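Local coordinates for protein racemase (Pseudovibrio sp. JE062, PDB 3MKC) that belongs to the enolase superfamily, joining an N-terminal domain of the mandelate racemase and muconate lactonizing enzyme type to a TIM-barrel-like C-terminal domain, at residues E264-R269 with R290-E296; T268-E273 with R299-M303; V309-N315 with N334-Y340. One frame throughout, in Å; residues are numbered along the deposited sequence.

In the fold
All three contacts lie in the barrel-like C-terminal domain, at successive strand-and-helix units along the chain. Contacts 1 and 2 both join helix 268-277 to helix 293-306, with centres about 8 Å apart. Contact 1 joins the loops leading into these helices and their first residues; contact 2 joins the first turns of helix 268-277 to the middle of helix 293-306, and Thr268 and Arg269 belong to both. Contact 3 comes later in the chain, where strand 310-311, the next element after helix 293-306, meets the segment around strand 339-340; its centre lies about 13 Å from that of contact 1 and about 14 Å from that of contact 2. Thr301 packs on Val311 and Asn334, tying the helix layer to the barrel wall.

Contact 1 of 3, residues E264-R269 with R290-E296; sequences EMSTTR and RCGGLTE
The Arg269 side chain crosses that of Glu296 at about a right angle, meeting its carboxylate from CB out to NH1. Its CB lies 3.3 Å from Glu296 OE2, and CG is closer still, 3.0 Å from the same oxygen, because chi1 of 55° tucks CG between the backbone N and the carbonyl carbon. CD passes both carboxylate oxygens at van der Waals range. NE and CZ then turn the guanidinium so that NH1 comes back to Glu296 OE2 at 3.0 Å, a salt bridge on the syn lone pair, with a weaker bond to OE1. Guanidinium and carboxylate stand nearly perpendicular, 89° apart. OE2 also takes the backbone N of Arg269 at 2.7 Å from above the carboxylate plane, so two donors of one residue grip a single oxygen. Glu296 OE1 has a further salt bridge to Arg299, and the side chain packs on Trp87 of helix 83-93.

Both segments are strand-to-helix connections of the barrel, running from strands 261-262 and 283-284 into helices 268-277 and 293-306. Between them the backbones touch directly: Thr268 N donates to Cys291 O at 3.0 Å, while Thr267 CG2 rests on Arg290 O.

Toward Met265, present as selenomethionine, Arg290 folds at chi3 and brings NH2 to Met265 O at 2.8 Å in a nearly straight bond (176°) lying in the guanidinium plane. A water donates to the carbonyl oxygens of Glu264 and Ser266 and accepts a weak bond from Arg290 NE. The remaining nitrogen, NH1, forms a salt bridge with Asp49.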
loop_
_atom_site.group_PDB
_atom_site.type_symbol
_atom_site.label_atom_id
_atom_site.label_comp_id
_atom_site.label_asym_id
_atom_site.label_seq_id
_atom_site.Cartn_x
_atom_site.Cartn_y
_atom_site.Cartn_z
ATOM N N GLU A 264 -3.706 0.696 8.747
ATOM C CA GLU A 264 -3.007 1.498 7.750
ATOM C C GLU A 264 -1.533 1.721 8.088
ATOM O O GLU A 264 -0.679 1.619 7.217
ATOM C CB GLU A 264 -3.681 2.870 7.595
ATOM C CG GLU A 264 -2.763 3.911 6.946
ATOM C CD GLU A 264 -3.435 5.245 6.696
ATOM O OE1 GLU A 264 -4.031 5.807 7.637
ATOM O OE2 GLU A 264 -3.353 5.736 5.548
HETATM N N MSE A 265 -1.236 2.028 9.351
HETATM C CA MSE A 265 0.145 2.312 9.749
HETATM C C MSE A 265 0.885 1.169 10.433
HETATM O O MSE A 265 2.030 1.328 10.872
HETATM C CB MSE A 265 0.174 3.536 10.672
HETATM C CG MSE A 265 -0.499 4.780 10.092
HETATM SE SE MSE A 265 -0.285 6.333 11.203
HETATM C CE MSE A 265 -1.818 6.140 12.320
ATOM N N SER A 266 0.235 0.018 10.520
ATOM C CA SER A 266 0.810 -1.153 11.186
ATOM C C SER A 266 1.941 -1.833 10.418
ATOM O O SER A 266 2.201 -1.517 9.257
ATOM C CB SER A 266 -0.283 -2.188 11.405
ATOM O OG SER A 266 -0.687 -2.710 10.149
ATOM N N THR A 267 2.616 -2.767 11.091
ATOM C CA THR A 267 3.675 -3.565 10.467
ATOM C C THR A 267 3.595 -4.987 11.025
ATOM O O THR A 267 3.277 -5.189 12.202
ATOM C CB THR A 267 5.101 -3.003 10.719
ATOM O OG1 THR A 267 5.453 -3.168 12.099
ATOM C CG2 THR A 267 5.172 -1.529 10.321
ATOM N N THR A 268 3.869 -5.949 10.147
ATOM C CA THR A 268 3.860 -7.387 10.401
ATOM C C THR A 268 2.484 -8.004 10.531
ATOM O O THR A 268 1.489 -7.319 10.773
ATOM C CB THR A 268 4.658 -7.794 11.654
ATOM O OG1 THR A 268 3.900 -7.476 12.826
ATOM C CG2 THR A 268 6.012 -7.077 11.688
ATOM N N ARG A 269 2.449 -9.316 10.357
ATOM C CA ARG A 269 1.212 -10.070 10.447
ATOM C C ARG A 269 0.794 -10.160 11.904
ATOM O O ARG A 269 -0.340 -10.511 12.208
ATOM C CB ARG A 269 1.422 -11.473 9.875
ATOM C CG ARG A 269 2.571 -12.240 10.512
ATOM C CD ARG A 269 2.824 -13.540 9.757
ATOM N NE ARG A 269 3.820 -14.397 10.399
ATOM C CZ ARG A 269 5.119 -14.122 10.462
ATOM N NH1 ARG A 269 5.588 -13.007 9.921
ATOM N NH2 ARG A 269 5.949 -14.962 11.070
ATOM N N ARG A 290 5.606 -0.897 4.065
ATOM C CA ARG A 290 5.706 -0.694 5.503
ATOM C C ARG A 290 5.654 -1.988 6.310
ATOM O O ARG A 290 6.512 -2.243 7.157
ATOM C CB ARG A 290 4.561 0.193 6.009
ATOM C CG ARG A 290 4.590 1.656 5.590
ATOM C CD ARG A 290 3.297 2.343 6.042
ATOM N NE ARG A 290 3.163 2.398 7.499
ATOM C CZ ARG A 290 3.727 3.327 8.268
ATOM N NH1 ARG A 290 4.459 4.287 7.717
ATOM N NH2 ARG A 290 3.562 3.296 9.586
ATOM N N CYS A 291 4.637 -2.801 6.031
ATOM C CA CYS A 291 4.379 -4.012 6.808
ATOM C C CYS A 291 5.190 -5.274 6.626
ATOM O O CYS A 291 5.003 -6.217 7.388
ATOM C CB CYS A 291 2.904 -4.391 6.673
ATOM S SG CYS A 291 2.523 -5.275 5.144
ATOM N N GLY A 292 6.080 -5.309 5.638
ATOM C CA GLY A 292 6.861 -6.513 5.417
ATOM C C GLY A 292 6.820 -6.945 3.958
ATOM O O GLY A 292 7.196 -8.062 3.633
ATOM N N GLY A 293 6.332 -6.065 3.086
ATOM C CA GLY A 293 6.290 -6.369 1.659
ATOM C C GLY A 293 5.216 -7.334 1.197
ATOM O O GLY A 293 4.277 -7.636 1.939
ATOM N N LEU A 294 5.357 -7.817 -0.038
ATOM C CA LEU A 294 4.399 -8.753 -0.613
ATOM C C LEU A 294 4.382 -10.078 0.152
ATOM O O LEU A 294 3.332 -10.705 0.304
ATOM C CB LEU A 294 4.718 -8.989 -2.107
ATOM C CG LEU A 294 4.460 -7.768 -3.011
ATOM C CD1 LEU A 294 5.114 -7.943 -4.375
ATOM C CD2 LEU A 294 2.968 -7.566 -3.183
ATOM N N THR A 295 5.534 -10.500 0.658
ATOM C CA THR A 295 5.576 -11.759 1.390
ATOM C C THR A 295 4.706 -11.692 2.640
ATOM O O THR A 295 3.929 -12.605 2.915
ATOM C CB THR A 295 7.009 -12.127 1.789
ATOM O OG1 THR A 295 7.802 -12.285 0.607
ATOM C CG2 THR A 295 7.027 -13.426 2.569
ATOM N N GLU A 296 4.825 -10.611 3.396
ATOM C CA GLU A 296 4.022 -10.498 4.608
ATOM C C GLU A 296 2.561 -10.239 4.234
ATOM O O GLU A 296 1.645 -10.703 4.912
ATOM C CB GLU A 296 4.550 -9.373 5.500
ATOM C CG GLU A 296 3.954 -9.395 6.916
ATOM C CD GLU A 296 4.456 -10.561 7.766
ATOM O OE1 GLU A 296 4.817 -11.611 7.200
ATOM O OE2 GLU A 296 4.470 -10.426 9.010
HETATM O O HOH W 1 1.299 -0.343 7.027
#

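Contact 2 of 3, residues T268-E273 with R299-M303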
loop_
_atom_site.group_PDB
_atom_site.type_symbol
_atom_site.label_atom_id
_atom_site.label_comp_id
_atom_site.label_asym_id
_atom_site.label_seq_id
_atom_site.Cartn_x
_atom_site.Cartn_y
_atom_site.Cartn_z
ATOM N N THR A 268 3.869 -5.949 10.147
ATOM C CA THR A 268 3.860 -7.387 10.401
ATOM C C THR A 268 2.484 -8.004 10.531
ATOM O O THR A 268 1.489 -7.319 10.773
ATOM C CB THR A 268 4.658 -7.794 11.654
ATOM O OG1 THR A 268 3.900 -7.476 12.826
ATOM C CG2 THR A 268 6.012 -7.077 11.688
ATOM N N ARG A 269 2.449 -9.316 10.357
ATOM C CA ARG A 269 1.212 -10.070 10.447
ATOM C C ARG A 269 0.794 -10.160 11.904
ATOM O O ARG A 269 -0.340 -10.511 12.208
ATOM C CB ARG A 269 1.422 -11.473 9.875
ATOM C CG ARG A 269 2.571 -12.240 10.512
ATOM C CD ARG A 269 2.824 -13.540 9.757
ATOM N NE ARG A 269 3.820 -14.397 10.399
ATOM C CZ ARG A 269 5.119 -14.122 10.462
ATOM N NH1 ARG A 269 5.588 -13.007 9.921
ATOM N NH2 ARG A 269 5.949 -14.962 11.070
ATOM N N PHE A 270 1.717 -9.843 12.806
ATOM C CA PHE A 270 1.407 -9.914 14.233
ATOM C C PHE A 270 0.466 -8.789 14.639
ATOM O O PHE A 270 -0.461 -8.989 15.433
ATOM C CB PHE A 270 2.707 -9.857 15.035
ATOM C CG PHE A 270 3.687 -10.928 14.639
ATOM C CD1 PHE A 270 3.330 -12.267 14.715
ATOM C CD2 PHE A 270 4.942 -10.598 14.145
ATOM C CE1 PHE A 270 4.205 -13.268 14.302
ATOM C CE2 PHE A 270 5.823 -11.589 13.728
ATOM C CZ PHE A 270 5.458 -12.924 13.803
ATOM N N GLU A 271 0.710 -7.595 14.110
ATOM C CA GLU A 271 -0.163 -6.474 14.420
ATOM C C GLU A 271 -1.459 -6.698 13.664
ATOM O O GLU A 271 -2.533 -6.431 14.185
ATOM C CB GLU A 271 0.467 -5.135 14.001
ATOM C CG GLU A 271 1.626 -4.740 14.905
ATOM C CD GLU A 271 2.091 -3.312 14.718
ATOM O OE1 GLU A 271 1.497 -2.571 13.901
ATOM O OE2 GLU A 271 3.063 -2.929 15.406
ATOM N N ALA A 272 -1.355 -7.197 12.436
ATOM C CA ALA A 272 -2.554 -7.450 11.646
ATOM C C ALA A 272 -3.488 -8.436 12.354
ATOM O O ALA A 272 -4.697 -8.247 12.369
ATOM C CB ALA A 272 -2.182 -7.987 10.262
ATOM N N GLU A 273 -2.924 -9.488 12.936
ATOM C CA GLU A 273 -3.743 -10.475 13.622
ATOM C C GLU A 273 -4.512 -9.822 14.766
ATOM O O GLU A 273 -5.677 -10.140 14.989
ATOM C CB GLU A 273 -2.869 -11.616 14.158
ATOM C CG GLU A 273 -3.643 -12.713 14.881
ATOM C CD GLU A 273 -3.954 -12.358 16.327
ATOM O OE1 GLU A 273 -3.046 -11.849 17.019
ATOM O OE2 GLU A 273 -5.100 -12.596 16.777
ATOM N N ARG A 299 0.856 -13.532 3.737
ATOM C CA ARG A 299 0.490 -14.216 4.978
ATOM C C ARG A 299 -0.688 -13.517 5.625
ATOM O O ARG A 299 -1.615 -14.158 6.122
ATOM C CB ARG A 299 1.668 -14.256 5.952
ATOM C CG ARG A 299 2.682 -15.329 5.595
ATOM C CD ARG A 299 3.734 -15.486 6.668
ATOM N NE ARG A 299 4.696 -14.389 6.671
ATOM C CZ ARG A 299 5.962 -14.508 6.270
ATOM N NH1 ARG A 299 6.416 -15.671 5.830
ATOM N NH2 ARG A 299 6.782 -13.468 6.333
ATOM N N ILE A 300 -0.645 -12.192 5.606
ATOM C CA ILE A 300 -1.701 -11.385 6.185
ATOM C C ILE A 300 -3.035 -11.618 5.485
ATOM O O ILE A 300 -4.074 -11.734 6.132
ATOM C CB ILE A 300 -1.344 -9.898 6.087
ATOM C CG1 ILE A 300 -0.169 -9.603 7.018
ATOM C CG2 ILE A 300 -2.564 -9.036 6.399
ATOM C CD1 ILE A 300 0.379 -8.191 6.883
ATOM N N THR A 301 -3.009 -11.698 4.160
ATOM C CA THR A 301 -4.246 -11.883 3.423
ATOM C C THR A 301 -4.866 -13.269 3.573
ATOM O O THR A 301 -6.084 -13.401 3.661
ATOM C CB THR A 301 -4.042 -11.569 1.928
ATOM O OG1 THR A 301 -3.521 -10.240 1.797
ATOM C CG2 THR A 301 -5.372 -11.644 1.183
ATOM N N GLU A 302 -4.035 -14.305 3.602
ATOM C CA GLU A 302 -4.561 -15.657 3.734
ATOM C C GLU A 302 -5.183 -15.798 5.111
ATOM O O GLU A 302 -6.188 -16.478 5.267
ATOM C CB GLU A 302 -3.460 -16.700 3.502
ATOM C CG GLU A 302 -2.898 -16.638 2.074
ATOM C CD GLU A 302 -2.019 -17.827 1.688
ATOM O OE1 GLU A 302 -1.399 -18.454 2.573
ATOM O OE2 GLU A 302 -1.936 -18.120 0.478
HETATM N N MSE A 303 -4.591 -15.134 6.101
HETATM C CA MSE A 303 -5.124 -15.164 7.465
HETATM C C MSE A 303 -6.442 -14.393 7.470
HETATM O O MSE A 303 -7.430 -14.801 8.091
HETATM C CB MSE A 303 -4.137 -14.506 8.441
HETATM C CG MSE A 303 -4.722 -14.210 9.844
HETATM SE SE MSE A 303 -3.502 -13.491 11.154
HETATM C CE MSE A 303 -2.983 -11.951 10.210
#
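Ile300 meets helix 268-273 where the two backbones come nearest, its CG1 lying 3.7 Å from Arg269 CA, while its other branch, CG2, touches the methyl of Ala272. One turn on, Met303, a selenomethionine, swings CG anti to its backbone N (chi1 167°) and bends at chi3. This sets SE against Glu273 CB at 3.6 Å and lays CE 3.6 Å from Arg269 O and 4.0 Å from Ala272 CB. The Met303 and Glu273 side chains cross at about a right angle.

At the N-terminal end the two arginines overlap. Arg299 lies over one face of the Arg269 guanidinium, offset toward its rim, with NE 3.6 Å from Arg269 NH1 and the two planes 50° apart. Phe270 covers the opposite face with CZ, and the CG of Arg269 sits over the centre of the phenyl ring.

Glu296, one helical turn before Ile300, positions this pair: it bridges both arginines, Arg269 through OE2 and Arg299 through OE1, which probably offsets their like charges. Trp87 of helix 83-93 adds a cation-pi contact to Arg299. The polar end of Glu273 turns to Thr277 in its own helix.

The helix segments run in the same direction at 27°, with axes 9.8 Å apart at closest approach, as neighbouring helices do in the outer layer of a TIM barrel.

Contact 3 of 3, residues V309-N315 with N334-Y340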
loop_
_atom_site.group_PDB
_atom_site.type_symbol
_atom_site.label_atom_id
_atom_site.label_comp_id
_atom_site.label_asym_id
_atom_site.label_seq_id
_atom_site.Cartn_x
_atom_site.Cartn_y
_atom_site.Cartn_z
ATOM N N VAL A 309 -12.059 -11.280 6.522
ATOM C CA VAL A 309 -11.564 -9.913 6.522
ATOM C C VAL A 309 -10.934 -9.598 5.169
ATOM O O VAL A 309 -10.105 -10.355 4.673
ATOM C CB VAL A 309 -10.511 -9.729 7.632
ATOM C CG1 VAL A 309 -9.829 -8.375 7.515
ATOM C CG2 VAL A 309 -11.187 -9.865 8.995
ATOM N N GLN A 310 -11.336 -8.478 4.580
ATOM C CA GLN A 310 -10.793 -8.061 3.292
ATOM C C GLN A 310 -9.480 -7.336 3.491
ATOM O O GLN A 310 -9.231 -6.775 4.556
ATOM C CB GLN A 310 -11.754 -7.093 2.590
ATOM C CG GLN A 310 -13.138 -7.638 2.355
ATOM C CD GLN A 310 -13.941 -6.754 1.413
ATOM O OE1 GLN A 310 -13.760 -5.534 1.385
ATOM N NE2 GLN A 310 -14.837 -7.362 0.650
ATOM N N VAL A 311 -8.642 -7.346 2.460
ATOM C CA VAL A 311 -7.383 -6.628 2.529
ATOM C C VAL A 311 -7.251 -5.757 1.289
ATOM O O VAL A 311 -7.393 -6.233 0.167
ATOM C CB VAL A 311 -6.170 -7.564 2.589
ATOM C CG1 VAL A 311 -4.882 -6.735 2.661
ATOM C CG2 VAL A 311 -6.276 -8.478 3.806
HETATM N N MSE A 312 -7.017 -4.473 1.516
HETATM C CA MSE A 312 -6.810 -3.500 0.447
HETATM C C MSE A 312 -5.609 -2.740 0.973
HETATM O O MSE A 312 -5.755 -1.760 1.703
HETATM C CB MSE A 312 -8.010 -2.566 0.303
HETATM C CG MSE A 312 -9.250 -3.235 -0.281
HETATM SE SE MSE A 312 -10.617 -1.983 -0.760
HETATM C CE MSE A 312 -11.959 -3.248 -1.200
ATOM N N PRO A 313 -4.401 -3.199 0.625
ATOM C CA PRO A 313 -3.180 -2.547 1.097
ATOM C C PRO A 313 -3.085 -1.064 0.798
ATOM O O PRO A 313 -3.373 -0.624 -0.318
ATOM C CB PRO A 313 -2.073 -3.345 0.411
ATOM C CG PRO A 313 -2.689 -4.696 0.211
ATOM C CD PRO A 313 -4.073 -4.334 -0.256
ATOM N N HIS A 314 -2.685 -0.298 1.806
ATOM C CA HIS A 314 -2.522 1.138 1.635
ATOM C C HIS A 314 -1.475 1.310 0.543
ATOM O O HIS A 314 -0.459 0.609 0.528
ATOM C CB HIS A 314 -2.030 1.768 2.932
ATOM C CG HIS A 314 -1.657 3.211 2.802
ATOM N ND1 HIS A 314 -2.584 4.202 2.556
ATOM C CD2 HIS A 314 -0.460 3.832 2.894
ATOM C CE1 HIS A 314 -1.971 5.371 2.505
ATOM N NE2 HIS A 314 -0.681 5.174 2.706
ATOM N N ASN A 315 -1.727 2.237 -0.376
ATOM C CA ASN A 315 -0.805 2.477 -1.471
ATOM C C ASN A 315 -0.761 3.953 -1.843
ATOM O O ASN A 315 -1.677 4.472 -2.483
ATOM C CB ASN A 315 -1.206 1.630 -2.683
ATOM C CG ASN A 315 -0.430 1.997 -3.938
ATOM O OD1 ASN A 315 0.646 2.583 -3.862
ATOM N ND2 ASN A 315 -0.972 1.638 -5.098
ATOM N N ASN A 334 -7.971 -10.432 -1.961
ATOM C CA ASN A 334 -9.185 -11.164 -1.631
ATOM C C ASN A 334 -10.401 -10.246 -1.622
ATOM O O ASN A 334 -11.480 -10.646 -1.180
ATOM C CB ASN A 334 -9.047 -11.855 -0.268
ATOM C CG ASN A 334 -9.106 -10.882 0.902
ATOM O OD1 ASN A 334 -9.124 -9.669 0.721
ATOM N ND2 ASN A 334 -9.126 -11.421 2.115
ATOM N N ALA A 335 -10.225 -9.024 -2.124
ATOM C CA ALA A 335 -11.308 -8.045 -2.154
ATOM C C ALA A 335 -11.620 -7.549 -3.562
ATOM O O ALA A 335 -10.825 -7.728 -4.480
ATOM C CB ALA A 335 -10.957 -6.866 -1.253
ATOM N N PRO A 336 -12.789 -6.908 -3.748
ATOM C CA PRO A 336 -13.194 -6.391 -5.063
ATOM C C PRO A 336 -12.297 -5.283 -5.600
ATOM O O PRO A 336 -12.186 -5.100 -6.814
ATOM C CB PRO A 336 -14.613 -5.866 -4.820
ATOM C CG PRO A 336 -15.078 -6.607 -3.608
ATOM C CD PRO A 336 -13.846 -6.668 -2.751
ATOM N N TYR A 337 -11.681 -4.529 -4.698
ATOM C CA TYR A 337 -10.818 -3.423 -5.090
ATOM C C TYR A 337 -9.532 -3.417 -4.269
ATOM O O TYR A 337 -9.367 -4.215 -3.343
ATOM C CB TYR A 337 -11.531 -2.088 -4.860
ATOM C CG TYR A 337 -12.951 -2.029 -5.385
ATOM C CD1 TYR A 337 -13.210 -2.055 -6.752
ATOM C CD2 TYR A 337 -14.033 -1.927 -4.507
ATOM C CE1 TYR A 337 -14.509 -1.977 -7.238
ATOM C CE2 TYR A 337 -15.341 -1.848 -4.982
ATOM C CZ TYR A 337 -15.570 -1.872 -6.349
ATOM O OH TYR A 337 -16.853 -1.788 -6.834
ATOM N N PHE A 338 -8.631 -2.506 -4.636
ATOM C CA PHE A 338 -7.359 -2.304 -3.949
ATOM C C PHE A 338 -6.984 -0.842 -4.200
ATOM O O PHE A 338 -7.372 -0.275 -5.227
ATOM C CB PHE A 338 -6.287 -3.267 -4.474
ATOM C CG PHE A 338 -5.877 -3.023 -5.899
ATOM C CD1 PHE A 338 -4.621 -2.505 -6.190
ATOM C CD2 PHE A 338 -6.737 -3.326 -6.946
ATOM C CE1 PHE A 338 -4.223 -2.290 -7.507
ATOM C CE2 PHE A 338 -6.349 -3.115 -8.273
ATOM C CZ PHE A 338 -5.090 -2.596 -8.550
ATOM N N GLU A 339 -6.263 -0.219 -3.271
ATOM C CA GLU A 339 -5.923 1.189 -3.448
ATOM C C GLU A 339 -4.885 1.430 -4.523
ATOM O O GLU A 339 -3.856 0.756 -4.581
ATOM C CB GLU A 339 -5.447 1.832 -2.142
ATOM C CG GLU A 339 -5.055 3.302 -2.314
ATOM C CD GLU A 339 -4.821 4.027 -1.001
ATOM O OE1 GLU A 339 -4.223 3.429 -0.085
ATOM O OE2 GLU A 339 -5.222 5.206 -0.892
ATOM N N TYR A 340 -5.171 2.413 -5.367
ATOM C CA TYR A 340 -4.279 2.771 -6.448
ATOM C C TYR A 340 -4.340 4.278 -6.664
ATOM O O TYR A 340 -5.405 4.886 -6.577
ATOM C CB TYR A 340 -4.706 2.060 -7.727
ATOM C CG TYR A 340 -3.651 2.043 -8.806
ATOM C CD1 TYR A 340 -2.683 1.042 -8.845
ATOM C CD2 TYR A 340 -3.628 3.023 -9.797
ATOM C CE1 TYR A 340 -1.718 1.012 -9.849
ATOM C CE2 TYR A 340 -2.668 3.006 -10.806
ATOM C CZ TYR A 340 -1.719 1.999 -10.825
ATOM O OH TYR A 340 -0.773 1.979 -11.813
HETATM O O HOH W 2 -14.342 -10.458 0.201
HETATM O O HOH W 3 -7.802 -7.460 -2.291
HETATM O O HOH W 4 -3.549 -1.493 -2.772
#
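Strand 310-311, helix 319-331 and strand 339-340 form a beta-alpha-beta crossover of the barrel, in which Asn334 and Glu339 reach across to the backbone of the earlier strand region. Asn334 acts like a strand partner: its OD1 takes Val311 N at 2.9 Å in the carbonyl plane, on a lone pair, while ND2 donates to Val309 O, also at 2.9 Å. With chi1 at 73°, CG sits between the backbone N and the carbonyl carbon, which turns the amide toward Gln310.

Met312, a selenomethionine with an extended chain beyond CG, runs over the next turn. Its CG lies 3.2 Å from Tyr337 O, and its CE touches Ala335 CB and reaches the edge of the Tyr337 ring. Gln310 crosses Pro336 at about a right angle, NE2 being 3.6 Å from Pro336 CD, while its OE1 hydrogen-bonds to Tyr235 OH.

Farther along, Asn315 is held twice. Its backbone N donates to Glu339 OE1 at 2.8 Å from above the carboxylate plane, and its ND2 gives a bond of 3.1 Å to Glu339 O. The other carboxylate oxygen of Glu339 bonds to Thr143 of strand 137-143.

Waters join Val311 O to Ala335 N, and Pro313 O to Glu339 O. Asn315 O is buried without a polar partner. No direct backbone-to-backbone hydrogen bond spans the two segments, so amide and carboxylate side chains and bound waters carry the polar link between them.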